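Local structure of beta-Lactamase/D-Alanine Carboxypeptidase (Pseudomonas syringae pv. tomato, 5EVI) at residues 10-15 against 361-366; 24-29 against 349-354; 69-74 against 152-157; 85-90 against 94-99. The protein probably hydrolyses beta-lactams to substituted beta-amino acids, acting as a class C beta-lactamase. One frame throughout, in Å; residues are numbered along the deposited sequence. Where two conformers were deposited one is given.

Contact 1: 10-15 against 361-366; sequences AALDTL and QHAEPL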
loop_
_atom_site.group_PDB
_atom_site.type_symbol
_atom_site.label_atom_id
_atom_site.label_comp_id
_atom_site.label_asym_id
_atom_site.label_seq_id
_atom_site.Cartn_x
_atom_site.Cartn_y
_atom_site.Cartn_z
ATOM N N ALA D 10 1.158 15.042 26.546
ATOM C CA ALA D 10 0.016 15.959 26.625
ATOM C C ALA D 10 0.127 17.097 25.611
ATOM O O ALA D 10 -0.862 17.462 24.975
ATOM C CB ALA D 10 -0.121 16.521 28.031
ATOM N N ALA D 11 1.330 17.650 25.463
ATOM C CA ALA D 11 1.580 18.722 24.491
ATOM C C ALA D 11 1.391 18.233 23.050
ATOM O O ALA D 11 0.815 18.944 22.228
ATOM C CB ALA D 11 2.969 19.316 24.680
ATOM N N LEU D 12 1.865 17.023 22.755
ATOM C CA LEU D 12 1.646 16.409 21.447
ATOM C C LEU D 12 0.170 16.053 21.218
ATOM O O LEU D 12 -0.337 16.245 20.118
ATOM C CB LEU D 12 2.528 15.168 21.278
ATOM C CG LEU D 12 2.524 14.489 19.905
ATOM C CD1 LEU D 12 2.950 15.446 18.799
ATOM C CD2 LEU D 12 3.425 13.263 19.937
ATOM N N ASP D 13 -0.510 15.550 22.253
ATOM C CA ASP D 13 -1.950 15.232 22.175
ATOM C C ASP D 13 -2.752 16.431 21.643
ATOM O O ASP D 13 -3.554 16.292 20.710
ATOM C CB ASP D 13 -2.539 14.811 23.542
ATOM C CG ASP D 13 -1.957 13.497 24.089
ATOM O OD1 ASP D 13 -1.489 12.647 23.304
ATOM O OD2 ASP D 13 -1.964 13.314 25.332
ATOM N N THR D 14 -2.521 17.602 22.233
ATOM C CA THR D 14 -3.252 18.810 21.842
ATOM C C THR D 14 -2.899 19.248 20.415
ATOM O O THR D 14 -3.785 19.607 19.650
ATOM C CB THR D 14 -3.019 19.963 22.833
ATOM O OG1 THR D 14 -1.614 20.118 23.065
ATOM C CG2 THR D 14 -3.723 19.667 24.153
ATOM N N LEU D 15 -1.615 19.193 20.063
ATOM C CA LEU D 15 -1.183 19.506 18.695
ATOM C C LEU D 15 -1.842 18.593 17.646
ATOM O O LEU D 15 -2.364 19.082 16.648
ATOM C CB LEU D 15 0.338 19.427 18.568
ATOM C CG LEU D 15 1.157 20.517 19.273
ATOM C CD1 LEU D 15 2.618 20.107 19.377
ATOM C CD2 LEU D 15 1.019 21.859 18.565
ATOM N N GLN D 361 6.444 16.222 12.158
ATOM C CA GLN D 361 7.231 17.375 12.596
ATOM C C GLN D 361 6.950 17.699 14.082
ATOM O O GLN D 361 7.893 17.959 14.813
ATOM C CB GLN D 361 7.001 18.592 11.707
ATOM C CG GLN D 361 7.961 19.734 11.980
ATOM C CD GLN D 361 7.938 20.790 10.899
ATOM O OE1 GLN D 361 8.977 21.130 10.339
ATOM N NE2 GLN D 361 6.743 21.295 10.575
ATOM N N HIS D 362 5.684 17.637 14.529
ATOM C CA HIS D 362 5.359 17.853 15.959
ATOM C C HIS D 362 5.943 16.745 16.854
ATOM O O HIS D 362 6.341 17.029 17.982
ATOM C CB HIS D 362 3.844 17.867 16.271
ATOM C CG HIS D 362 3.040 18.909 15.562
ATOM N ND1 HIS D 362 3.449 20.218 15.418
ATOM C CD2 HIS D 362 1.796 18.845 15.030
ATOM C CE1 HIS D 362 2.514 20.896 14.773
ATOM N NE2 HIS D 362 1.508 20.086 14.524
ATOM N N ALA D 363 5.922 15.486 16.393
ATOM C CA ALA D 363 6.383 14.350 17.208
ATOM C C ALA D 363 7.894 14.341 17.471
ATOM O O ALA D 363 8.333 14.059 18.601
ATOM C CB ALA D 363 5.945 13.019 16.583
ATOM N N GLU D 364 8.672 14.673 16.448
ATOM C CA GLU D 364 10.118 14.535 16.522
ATOM C C GLU D 364 10.795 15.821 17.016
ATOM O O GLU D 364 10.734 16.838 16.354
ATOM C CB GLU D 364 10.683 14.156 15.156
ATOM C CG GLU D 364 12.119 13.664 15.257
ATOM C CD GLU D 364 12.797 13.481 13.928
ATOM O OE1 GLU D 364 12.367 14.099 12.919
ATOM O OE2 GLU D 364 13.797 12.726 13.917
ATOM N N PRO D 365 11.470 15.774 18.178
ATOM C CA PRO D 365 12.131 17.009 18.606
ATOM C C PRO D 365 13.404 17.230 17.794
ATOM O O PRO D 365 13.916 16.299 17.193
ATOM C CB PRO D 365 12.460 16.750 20.084
ATOM C CG PRO D 365 12.160 15.307 20.340
ATOM C CD PRO D 365 11.824 14.644 19.040
ATOM N N LEU D 366 13.909 18.449 17.803
ATOM C CA LEU D 366 15.193 18.764 17.151
ATOM C C LEU D 366 16.332 17.784 17.494
ATOM O O LEU D 366 16.453 17.288 18.615
ATOM C CB LEU D 366 15.618 20.195 17.515
ATOM C CG LEU D 366 16.712 20.852 16.645
ATOM C CD1 LEU D 366 18.112 20.392 16.988
ATOM C CD2 LEU D 366 16.433 20.691 15.156
#
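L12 reaches across to H362 and A363, and these three residues make the denser half of the contact. The CD1 methyl of L12 does most of the touching: it lies 3.6 Å from H362 CB and 3.8 Å from the backbone N of A363. Its sister methyl, L12 CD2, meets A363 CB at 4.2 Å. The leucine leaves its helix at a slant to the partner, and it is the torsion of its first bond (CG opposite the backbone N, chi1 -174°) that carries the branched end over to the neighbouring backbone.

The pair of helices is a hallmark of the serine beta-lactamase fold, in which the first and last helices of the chain come together against one side of the large antiparallel sheet. Here these are helices 9-20 and 349-363, and the contact falls close to the end of the second.

Towards solvent the packing is thinner. L15, an exposed residue, lays its CB over one face of the H362 imidazole, 4.1 Å from the ring centroid and 20° off the ring normal, in a CH-pi contact displaced towards the CD2 rim. L15 CD1 stands 4.0 Å from H362 CG. The far end of the imidazole is tied down through NE2, which is hydrogen-bonded to E19 one turn further along helix 9-20. Beyond A363 the backbone abandons helical geometry at E364 and leads away from L12.

Contact 2: 24-29 against 349-354; sequences MQENNI and NEERVK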
loop_
_atom_site.group_PDB
_atom_site.type_symbol
_atom_site.label_atom_id
_atom_site.label_comp_id
_atom_site.label_asym_id
_atom_site.label_seq_id
_atom_site.Cartn_x
_atom_site.Cartn_y
_atom_site.Cartn_z
HETATM N N MSE D 24 -10.332 17.468 9.447
HETATM C CA MSE D 24 -11.664 16.831 9.422
HETATM C C MSE D 24 -12.720 17.839 9.056
HETATM O O MSE D 24 -13.666 17.531 8.319
HETATM C CB MSE D 24 -11.998 16.205 10.755
HETATM C CG MSE D 24 -11.089 15.024 11.030
HETATM SE SE MSE D 24 -11.480 14.486 12.870
HETATM C CE MSE D 24 -12.892 13.163 12.494
ATOM N N GLN D 25 -12.561 19.061 9.569
ATOM C CA GLN D 25 -13.455 20.171 9.245
ATOM C C GLN D 25 -13.322 20.682 7.793
ATOM O O GLN D 25 -14.313 21.130 7.202
ATOM C CB GLN D 25 -13.230 21.310 10.248
ATOM C CG GLN D 25 -14.164 22.491 10.087
ATOM C CD GLN D 25 -14.176 23.379 11.312
ATOM O OE1 GLN D 25 -13.599 24.461 11.300
ATOM N NE2 GLN D 25 -14.813 22.912 12.383
ATOM N N GLU D 26 -12.112 20.631 7.231
ATOM C CA GLU D 26 -11.878 21.063 5.840
ATOM C C GLU D 26 -12.502 20.098 4.829
ATOM O O GLU D 26 -13.151 20.529 3.871
ATOM C CB GLU D 26 -10.374 21.208 5.553
ATOM C CG GLU D 26 -10.005 22.256 4.509
ATOM C CD GLU D 26 -10.274 21.818 3.086
ATOM O OE1 GLU D 26 -9.624 20.842 2.633
ATOM O OE2 GLU D 26 -11.119 22.466 2.416
ATOM N N ASN D 27 -12.292 18.800 5.035
ATOM C CA ASN D 27 -12.687 17.770 4.053
ATOM C C ASN D 27 -13.904 16.907 4.418
ATOM O O ASN D 27 -14.178 15.921 3.729
ATOM C CB ASN D 27 -11.477 16.865 3.772
ATOM C CG ASN D 27 -10.199 17.659 3.539
ATOM O OD1 ASN D 27 -9.388 17.829 4.449
ATOM N ND2 ASN D 27 -10.031 18.173 2.327
ATOM N N ASN D 28 -14.621 17.285 5.488
ATOM C CA ASN D 28 -15.880 16.639 5.910
ATOM C C ASN D 28 -15.670 15.148 6.234
ATOM O O ASN D 28 -16.369 14.275 5.714
ATOM C CB ASN D 28 -16.974 16.859 4.846
ATOM C CG ASN D 28 -18.296 17.319 5.446
ATOM O OD1 ASN D 28 -19.290 16.608 5.394
ATOM N ND2 ASN D 28 -18.306 18.520 6.011
ATOM N N ILE D 29 -14.662 14.879 7.060
ATOM C CA ILE D 29 -14.317 13.524 7.482
ATOM C C ILE D 29 -15.137 13.212 8.727
ATOM O O ILE D 29 -15.118 13.978 9.686
ATOM C CB ILE D 29 -12.824 13.394 7.844
ATOM C CG1 ILE D 29 -11.954 13.688 6.614
ATOM C CG2 ILE D 29 -12.520 12.019 8.441
ATOM C CD1 ILE D 29 -10.488 13.857 6.920
ATOM N N ASN D 349 -5.233 13.643 -1.599
ATOM C CA ASN D 349 -3.881 13.178 -1.221
ATOM C C ASN D 349 -3.012 14.246 -0.557
ATOM O O ASN D 349 -2.186 13.913 0.295
ATOM C CB ASN D 349 -3.089 12.673 -2.459
ATOM C CG ASN D 349 -3.443 11.250 -2.869
ATOM O OD1 ASN D 349 -2.832 10.692 -3.801
ATOM N ND2 ASN D 349 -4.419 10.652 -2.195
ATOM N N GLU D 350 -3.186 15.508 -0.964
ATOM C CA GLU D 350 -2.338 16.610 -0.493
ATOM C C GLU D 350 -2.602 16.907 0.983
ATOM O O GLU D 350 -1.665 17.172 1.741
ATOM C CB GLU D 350 -2.547 17.884 -1.326
ATOM C CG GLU D 350 -1.985 17.830 -2.750
ATOM C CD GLU D 350 -2.790 16.949 -3.706
ATOM O OE1 GLU D 350 -3.955 16.589 -3.370
ATOM O OE2 GLU D 350 -2.253 16.610 -4.792
ATOM N N GLU D 351 -3.870 16.838 1.386
ATOM C CA GLU D 351 -4.243 17.028 2.797
ATOM C C GLU D 351 -3.694 15.919 3.708
ATOM O O GLU D 351 -3.411 16.159 4.880
ATOM C CB GLU D 351 -5.766 17.140 2.963
ATOM C CG GLU D 351 -6.374 18.485 2.575
ATOM C CD GLU D 351 -5.981 19.622 3.513
ATOM O OE1 GLU D 351 -4.904 20.224 3.294
ATOM O OE2 GLU D 351 -6.738 19.918 4.468
ATOM N N ARG D 352 -3.562 14.713 3.164
ATOM C CA ARG D 352 -3.063 13.550 3.923
ATOM C C ARG D 352 -1.595 13.711 4.228
ATOM O O ARG D 352 -1.137 13.552 5.356
ATOM C CB ARG D 352 -3.261 12.249 3.130
ATOM C CG ARG D 352 -4.684 12.034 2.649
ATOM C CD ARG D 352 -4.888 10.683 2.017
ATOM N NE ARG D 352 -6.124 10.672 1.232
ATOM C CZ ARG D 352 -6.582 9.617 0.578
ATOM N NH1 ARG D 352 -5.932 8.456 0.659
ATOM N NH2 ARG D 352 -7.700 9.719 -0.137
ATOM N N VAL D 353 -0.858 14.022 3.170
ATOM C CA VAL D 353 0.570 14.250 3.257
ATOM C C VAL D 353 0.903 15.431 4.187
ATOM O O VAL D 353 1.772 15.303 5.048
ATOM C CB VAL D 353 1.155 14.458 1.845
ATOM C CG1 VAL D 353 2.610 14.900 1.902
ATOM C CG2 VAL D 353 1.028 13.167 1.034
ATOM N N LYS D 354 0.213 16.560 4.004
ATOM C CA LYS D 354 0.442 17.772 4.831
ATOM C C LYS D 354 0.167 17.477 6.299
ATOM O O LYS D 354 0.971 17.808 7.174
ATOM C CB LYS D 354 -0.415 18.961 4.380
ATOM C CG LYS D 354 0.143 19.737 3.195
ATOM C CD LYS D 354 -0.533 21.091 3.007
ATOM C CE LYS D 354 -1.923 20.980 2.394
ATOM N NZ LYS D 354 -2.088 21.940 1.254
#
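E351 is the hub of this surface contact, with E26 and N27 both turned towards it from the short, weakly bonded helix 24-27. The van der Waals part belongs to N27 and E351: the amide carbon N27 CG sits 4.0 Å from E351 CG, the two side chains slant past each other, and amide and carboxylate planes are turned 52° apart.

The electrostatic part sets two acids close together. In one of two deposited conformers of E26, its OE1 lies 3.5 Å from E351 OE2, the side chains crossing at about a right angle; since E26 also occupies a second position, this approach is only one of its states. A bend at the second torsion of E351 (chi2 -68°) turns its carboxylate aside, with OE1 on the K354 side and OE2 towards E26. There K354, a turn further on, offers a long salt bridge, K354 NZ to E351 OE1 at 3.9 Å, which may partly offset the negative charge.

The backbone bonds lie within each segment. N28, the first residue after helix 24-27, has positive phi, and I29 N bonds to M24 O at 3.1 Å. In the other segment K354 N bonds to E350 O at 3.0 Å.

Around the contact, N27 also rests on Y347 and P348, just ahead of helix 349-363. The inner side of that helix faces the protein body: V353 packs on helix 284-290 and on Y328 of strand 326-332, while R352 bonds to S321 of strand 315-321 and to G327.

Contact 3: 69-74 against 152-157; sequences ISKTFT and RTYANP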
loop_
_atom_site.group_PDB
_atom_site.type_symbol
_atom_site.label_atom_id
_atom_site.label_comp_id
_atom_site.label_asym_id
_atom_site.label_seq_id
_atom_site.Cartn_x
_atom_site.Cartn_y
_atom_site.Cartn_z
ATOM N N ILE D 69 -3.083 0.919 -0.325
ATOM C CA ILE D 69 -2.085 0.496 0.656
ATOM C C ILE D 69 -1.943 -1.045 0.668
ATOM O O ILE D 69 -0.831 -1.572 0.897
ATOM C CB ILE D 69 -2.365 1.133 2.042
ATOM C CG1 ILE D 69 -2.018 2.632 2.012
ATOM C CG2 ILE D 69 -1.583 0.453 3.149
ATOM C CD1 ILE D 69 -2.885 3.462 2.953
ATOM N N SER D 70 -3.048 -1.742 0.355
ATOM C CA SER D 70 -3.091 -3.204 0.114
ATOM C C SER D 70 -1.956 -3.742 -0.770
ATOM O O SER D 70 -1.523 -4.884 -0.624
ATOM C CB SER D 70 -4.436 -3.596 -0.549
ATOM O OG SER D 70 -5.571 -3.078 0.133
ATOM N N LYS D 71 -1.521 -2.922 -1.716
ATOM C CA LYS D 71 -0.434 -3.261 -2.622
ATOM C C LYS D 71 0.876 -3.517 -1.902
ATOM O O LYS D 71 1.659 -4.346 -2.370
ATOM C CB LYS D 71 -0.223 -2.169 -3.655
ATOM C CG LYS D 71 -1.376 -2.023 -4.627
ATOM C CD LYS D 71 -1.192 -0.765 -5.456
ATOM C CE LYS D 71 -2.197 -0.631 -6.605
ATOM N NZ LYS D 71 -3.477 0.037 -6.273
ATOM N N THR D 72 1.107 -2.855 -0.759
ATOM C CA THR D 72 2.362 -3.097 -0.015
ATOM C C THR D 72 2.403 -4.503 0.561
ATOM O O THR D 72 3.498 -5.063 0.727
ATOM C CB THR D 72 2.633 -2.095 1.143
ATOM O OG1 THR D 72 1.604 -2.192 2.139
ATOM C CG2 THR D 72 2.741 -0.674 0.637
ATOM N N PHE D 73 1.227 -5.041 0.905
ATOM C CA PHE D 73 1.112 -6.416 1.407
ATOM C C PHE D 73 1.315 -7.428 0.290
ATOM O O PHE D 73 2.006 -8.429 0.477
ATOM C CB PHE D 73 -0.240 -6.649 2.072
ATOM C CG PHE D 73 -0.413 -5.892 3.350
ATOM C CD1 PHE D 73 0.147 -6.375 4.534
ATOM C CD2 PHE D 73 -1.116 -4.695 3.376
ATOM C CE1 PHE D 73 -0.018 -5.689 5.736
ATOM C CE2 PHE D 73 -1.282 -3.997 4.576
ATOM C CZ PHE D 73 -0.727 -4.494 5.751
ATOM N N THR D 74 0.708 -7.177 -0.869
ATOM C CA THR D 74 0.932 -8.043 -2.025
ATOM C C THR D 74 2.424 -8.125 -2.342
ATOM O O THR D 74 2.933 -9.215 -2.610
ATOM C CB THR D 74 0.175 -7.557 -3.265
ATOM O OG1 THR D 74 -1.223 -7.785 -3.067
ATOM C CG2 THR D 74 0.606 -8.296 -4.513
ATOM N N ARG D 152 6.571 4.762 -16.380
ATOM C CA ARG D 152 5.864 4.309 -15.182
ATOM C C ARG D 152 4.385 4.700 -15.267
ATOM O O ARG D 152 4.057 5.889 -15.350
ATOM C CB ARG D 152 6.522 4.903 -13.941
ATOM C CG ARG D 152 6.079 4.285 -12.597
ATOM C CD ARG D 152 4.862 4.998 -12.043
ATOM N NE ARG D 152 4.683 4.818 -10.601
ATOM C CZ ARG D 152 3.718 5.405 -9.886
ATOM N NH1 ARG D 152 2.841 6.231 -10.458
ATOM N NH2 ARG D 152 3.639 5.168 -8.578
ATOM N N THR D 153 3.522 3.684 -15.211
ATOM C CA THR D 153 2.082 3.832 -15.323
ATOM C C THR D 153 1.447 3.023 -14.193
ATOM O O THR D 153 1.362 1.804 -14.245
ATOM C CB THR D 153 1.619 3.373 -16.718
ATOM O OG1 THR D 153 2.391 4.081 -17.681
ATOM C CG2 THR D 153 0.152 3.655 -16.970
ATOM N N TYR D 154 1.047 3.728 -13.149
ATOM C CA TYR D 154 0.413 3.102 -11.975
ATOM C C TYR D 154 -0.823 2.321 -12.439
ATOM O O TYR D 154 -1.664 2.886 -13.130
ATOM C CB TYR D 154 0.004 4.185 -10.998
ATOM C CG TYR D 154 -0.482 3.694 -9.665
ATOM C CD1 TYR D 154 0.424 3.434 -8.642
ATOM C CD2 TYR D 154 -1.849 3.530 -9.400
ATOM C CE1 TYR D 154 0.003 3.009 -7.398
ATOM C CE2 TYR D 154 -2.287 3.107 -8.149
ATOM C CZ TYR D 154 -1.352 2.843 -7.152
ATOM O OH TYR D 154 -1.762 2.418 -5.903
ATOM N N ALA D 155 -0.923 1.037 -12.108
ATOM C CA ALA D 155 -2.087 0.240 -12.534
ATOM C C ALA D 155 -2.461 -0.934 -11.610
ATOM O O ALA D 155 -1.588 -1.582 -11.035
ATOM C CB ALA D 155 -1.872 -0.256 -13.968
ATOM N N ASN D 156 -3.758 -1.233 -11.501
ATOM C CA ASN D 156 -4.211 -2.457 -10.789
ATOM C C ASN D 156 -3.975 -3.831 -11.467
ATOM O O ASN D 156 -3.541 -4.760 -10.798
ATOM C CB ASN D 156 -5.676 -2.309 -10.351
ATOM C CG ASN D 156 -5.854 -1.205 -9.334
ATOM O OD1 ASN D 156 -4.891 -0.789 -8.698
ATOM N ND2 ASN D 156 -7.096 -0.742 -9.149
ATOM N N PRO D 157 -4.235 -3.964 -12.786
ATOM C CA PRO D 157 -3.986 -5.264 -13.440
ATOM C C PRO D 157 -2.587 -5.834 -13.212
ATOM O O PRO D 157 -2.435 -7.032 -12.988
ATOM C CB PRO D 157 -4.180 -4.956 -14.933
ATOM C CG PRO D 157 -5.046 -3.739 -14.955
ATOM C CD PRO D 157 -4.627 -2.940 -13.757
#
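K71 meets Y154 and N156 in what matches the active-site signature of class C beta-lactamases, an SxxK sequence (S68 to K71) facing a YxN sequence (Y154 to N156). K71 stands near the start of helix 70-83, while N156 opens helix 156-169 just after the N-cap residue A155.

Hydrogen bonding centres on the lysine amine. K71 NZ donates to N156 OD1 at 2.9 Å, with a C=O...N angle of 155° and the donor tilted 18° from the carbonyl plane. The same NZ is bonded to S68 OG, and Y154 OH is bonded to S68 and to K318, a lysine of the K(T/S)G-type pattern, so one buried polar network joins all three elements. A sulfate ion, probably from the crystallisation liquor, lies about 3 Å from the Y154 side chain, consistent with a pocket open to an anion.

Van der Waals contact completes the fit. The lysine and tyrosine side chains approach from opposite directions, and K71 CD passes 3.3 Å from Y154 OH. The extended lysine chain lays K71 CE 3.6 Å from Y154 CZ, and a bend at its last torsion (chi4 88°) then swings NZ towards N156 OD1.

Contact 4: 85-90 against 94-99; sequences GRLSLT and DTYMPP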
loop_
_atom_site.group_PDB
_atom_site.type_symbol
_atom_site.label_atom_id
_atom_site.label_comp_id
_atom_site.label_asym_id
_atom_site.label_seq_id
_atom_site.Cartn_x
_atom_site.Cartn_y
_atom_site.Cartn_z
ATOM N N GLY D 85 12.976 -18.896 -1.649
ATOM C CA GLY D 85 13.414 -19.551 -2.879
ATOM C C GLY D 85 12.313 -19.959 -3.845
ATOM O O GLY D 85 12.554 -20.781 -4.728
ATOM N N ARG D 86 11.118 -19.380 -3.697
ATOM C CA ARG D 86 9.944 -19.774 -4.486
ATOM C C ARG D 86 9.680 -18.868 -5.697
ATOM O O ARG D 86 8.923 -19.253 -6.590
ATOM C CB ARG D 86 8.683 -19.806 -3.606
ATOM C CG ARG D 86 8.837 -20.468 -2.239
ATOM C CD ARG D 86 9.342 -21.903 -2.309
ATOM N NE ARG D 86 8.390 -22.806 -2.956
ATOM C CZ ARG D 86 7.289 -23.317 -2.391
ATOM N NH1 ARG D 86 6.513 -24.135 -3.097
ATOM N NH2 ARG D 86 6.945 -23.021 -1.136
ATOM N N LEU D 87 10.290 -17.680 -5.731
ATOM C CA LEU D 87 9.943 -16.664 -6.727
ATOM C C LEU D 87 11.102 -15.681 -6.963
ATOM O O LEU D 87 11.218 -14.674 -6.269
ATOM C CB LEU D 87 8.673 -15.918 -6.261
ATOM C CG LEU D 87 7.706 -15.267 -7.261
ATOM C CD1 LEU D 87 6.904 -14.181 -6.552
ATOM C CD2 LEU D 87 8.388 -14.691 -8.491
ATOM N N SER D 88 11.954 -15.971 -7.945
ATOM C CA SER D 88 13.006 -15.028 -8.353
ATOM C C SER D 88 12.373 -13.938 -9.226
ATOM O O SER D 88 11.996 -14.193 -10.375
ATOM C CB SER D 88 14.144 -15.738 -9.101
ATOM O OG SER D 88 15.254 -14.873 -9.284
ATOM N N LEU D 89 12.248 -12.732 -8.668
ATOM C CA LEU D 89 11.574 -11.612 -9.340
ATOM C C LEU D 89 12.242 -11.160 -10.650
ATOM O O LEU D 89 11.571 -10.596 -11.517
ATOM C CB LEU D 89 11.425 -10.412 -8.386
ATOM C CG LEU D 89 10.512 -10.589 -7.161
ATOM C CD1 LEU D 89 10.664 -9.426 -6.191
ATOM C CD2 LEU D 89 9.054 -10.736 -7.567
ATOM N N THR D 90 13.546 -11.414 -10.798
ATOM C CA THR D 90 14.269 -11.092 -12.037
ATOM C C THR D 90 13.958 -12.040 -13.211
ATOM O O THR D 90 14.211 -11.681 -14.358
ATOM C CB THR D 90 15.797 -11.045 -11.816
ATOM O OG1 THR D 90 16.261 -12.307 -11.324
ATOM C CG2 THR D 90 16.152 -9.957 -10.827
ATOM N N ASP D 94 6.533 -15.574 -17.482
ATOM C CA ASP D 94 6.290 -16.932 -17.994
ATOM C C ASP D 94 6.982 -18.059 -17.223
ATOM O O ASP D 94 6.528 -19.204 -17.278
ATOM C CB ASP D 94 6.593 -17.030 -19.503
ATOM C CG ASP D 94 8.067 -16.826 -19.850
ATOM O OD1 ASP D 94 8.956 -17.345 -19.147
ATOM O OD2 ASP D 94 8.330 -16.151 -20.871
ATOM N N THR D 95 8.067 -17.746 -16.512
ATOM C CA THR D 95 8.704 -18.697 -15.587
ATOM C C THR D 95 7.780 -19.159 -14.447
ATOM O O THR D 95 7.969 -20.258 -13.913
ATOM C CB THR D 95 9.992 -18.109 -14.959
ATOM O OG1 THR D 95 10.842 -17.607 -15.993
ATOM C CG2 THR D 95 10.760 -19.158 -14.132
ATOM N N TYR D 96 6.817 -18.315 -14.061
ATOM C CA TYR D 96 5.864 -18.637 -12.987
ATOM C C TYR D 96 4.386 -18.614 -13.382
ATOM O O TYR D 96 3.546 -19.011 -12.573
ATOM C CB TYR D 96 6.068 -17.687 -11.805
ATOM C CG TYR D 96 7.508 -17.478 -11.457
ATOM C CD1 TYR D 96 8.208 -18.425 -10.715
ATOM C CD2 TYR D 96 8.182 -16.339 -11.887
ATOM C CE1 TYR D 96 9.544 -18.235 -10.403
ATOM C CE2 TYR D 96 9.513 -16.140 -11.580
ATOM C CZ TYR D 96 10.188 -17.090 -10.840
ATOM O OH TYR D 96 11.502 -16.884 -10.540
HETATM N N MSE D 97 4.063 -18.127 -14.584
HETATM C CA MSE D 97 2.697 -18.149 -15.106
HETATM C C MSE D 97 2.774 -18.946 -16.375
HETATM O O MSE D 97 3.128 -18.399 -17.424
HETATM C CB MSE D 97 2.140 -16.745 -15.397
HETATM C CG MSE D 97 1.382 -16.143 -14.220
HETATM SE SE MSE D 97 -0.232 -17.176 -13.732
HETATM C CE MSE D 97 -1.313 -16.791 -15.331
ATOM N N PRO D 98 2.485 -20.260 -16.297
ATOM C CA PRO D 98 2.404 -21.060 -17.521
ATOM C C PRO D 98 1.367 -20.566 -18.547
ATOM O O PRO D 98 1.674 -20.569 -19.742
ATOM C CB PRO D 98 2.073 -22.472 -17.012
ATOM C CG PRO D 98 2.540 -22.491 -15.601
ATOM C CD PRO D 98 2.371 -21.094 -15.086
ATOM N N PRO D 99 0.170 -20.108 -18.098
ATOM C CA PRO D 99 -0.786 -19.550 -19.080
ATOM C C PRO D 99 -0.309 -18.332 -19.911
ATOM O O PRO D 99 -0.950 -18.001 -20.914
ATOM C CB PRO D 99 -1.997 -19.165 -18.214
ATOM C CG PRO D 99 -1.904 -20.039 -17.017
ATOM C CD PRO D 99 -0.437 -20.205 -16.755
#
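Y96 presses its ring against the backbone of 85-90 and holds S88 by its hydroxyl. Y96 OH donates to S88 O at 2.7 Å; the donor approaches well to one side of the carbonyl, with a C=O...O angle of 108°, and is tilted 22° from its plane. S88 also brings its CB to 3.2 Å from Y96 OH, so the hydroxyl is closely seated.

The ring itself is clasped on both faces. Over one lies L87 CD2, 3.7 Å from the ring centroid and 17° off the normal, in a CH-pi contact shifted towards Y96 CE2. The opposite face carries T95 CG2, the methyl of the preceding residue, 3.9 Å above the plane. R86 contributes its carbonyl, with O 4.0 Å from Y96 CE1.

In the next shell, L87 is buried against A78 and A81 of helix 70-83 and S169 of helix 156-169, so it lies between these helices and the tyrosine ring. Y96 leans further on Q91 and V110. S88 OG and T90 OG1 share a weak hydrogen bond at 3.4 Å, while D94 OD1 bonds to S92 OG in the short link between the segments.

All of this follows directly on the end of helix 70-83. There G85, with positive phi, is the C-prime residue of a Schellman motif (R86 N to A81 O, G85 N to Q82 O), which caps the helix and releases the chain into the irregular loop that Y96 folds back upon.

Overall arrangement
The four contacts nest along the chain: 85-90/94-99 lies inside 69-74/152-157, which lies inside 24-29/349-354, itself inside 10-15/361-366. Contacts 1 and 2 share helix 349-363, which meets the successive helices 9-20 and 24-27; their centres are 19 Å apart, and both lie beside the large antiparallel sheet, contact 1 joining the first and last helices near the chain ends. Contact 3 is near the middle of the molecule, its centre 23 Å from that of contact 2, at the probable active site. Helix 70-83 begins at contact 3 and ends just before contact 4, with centres 18 Å apart. Contacts 1 and 4, with centres 47 Å apart, lie on opposite sides of the chain's centre, leaving the pocket between.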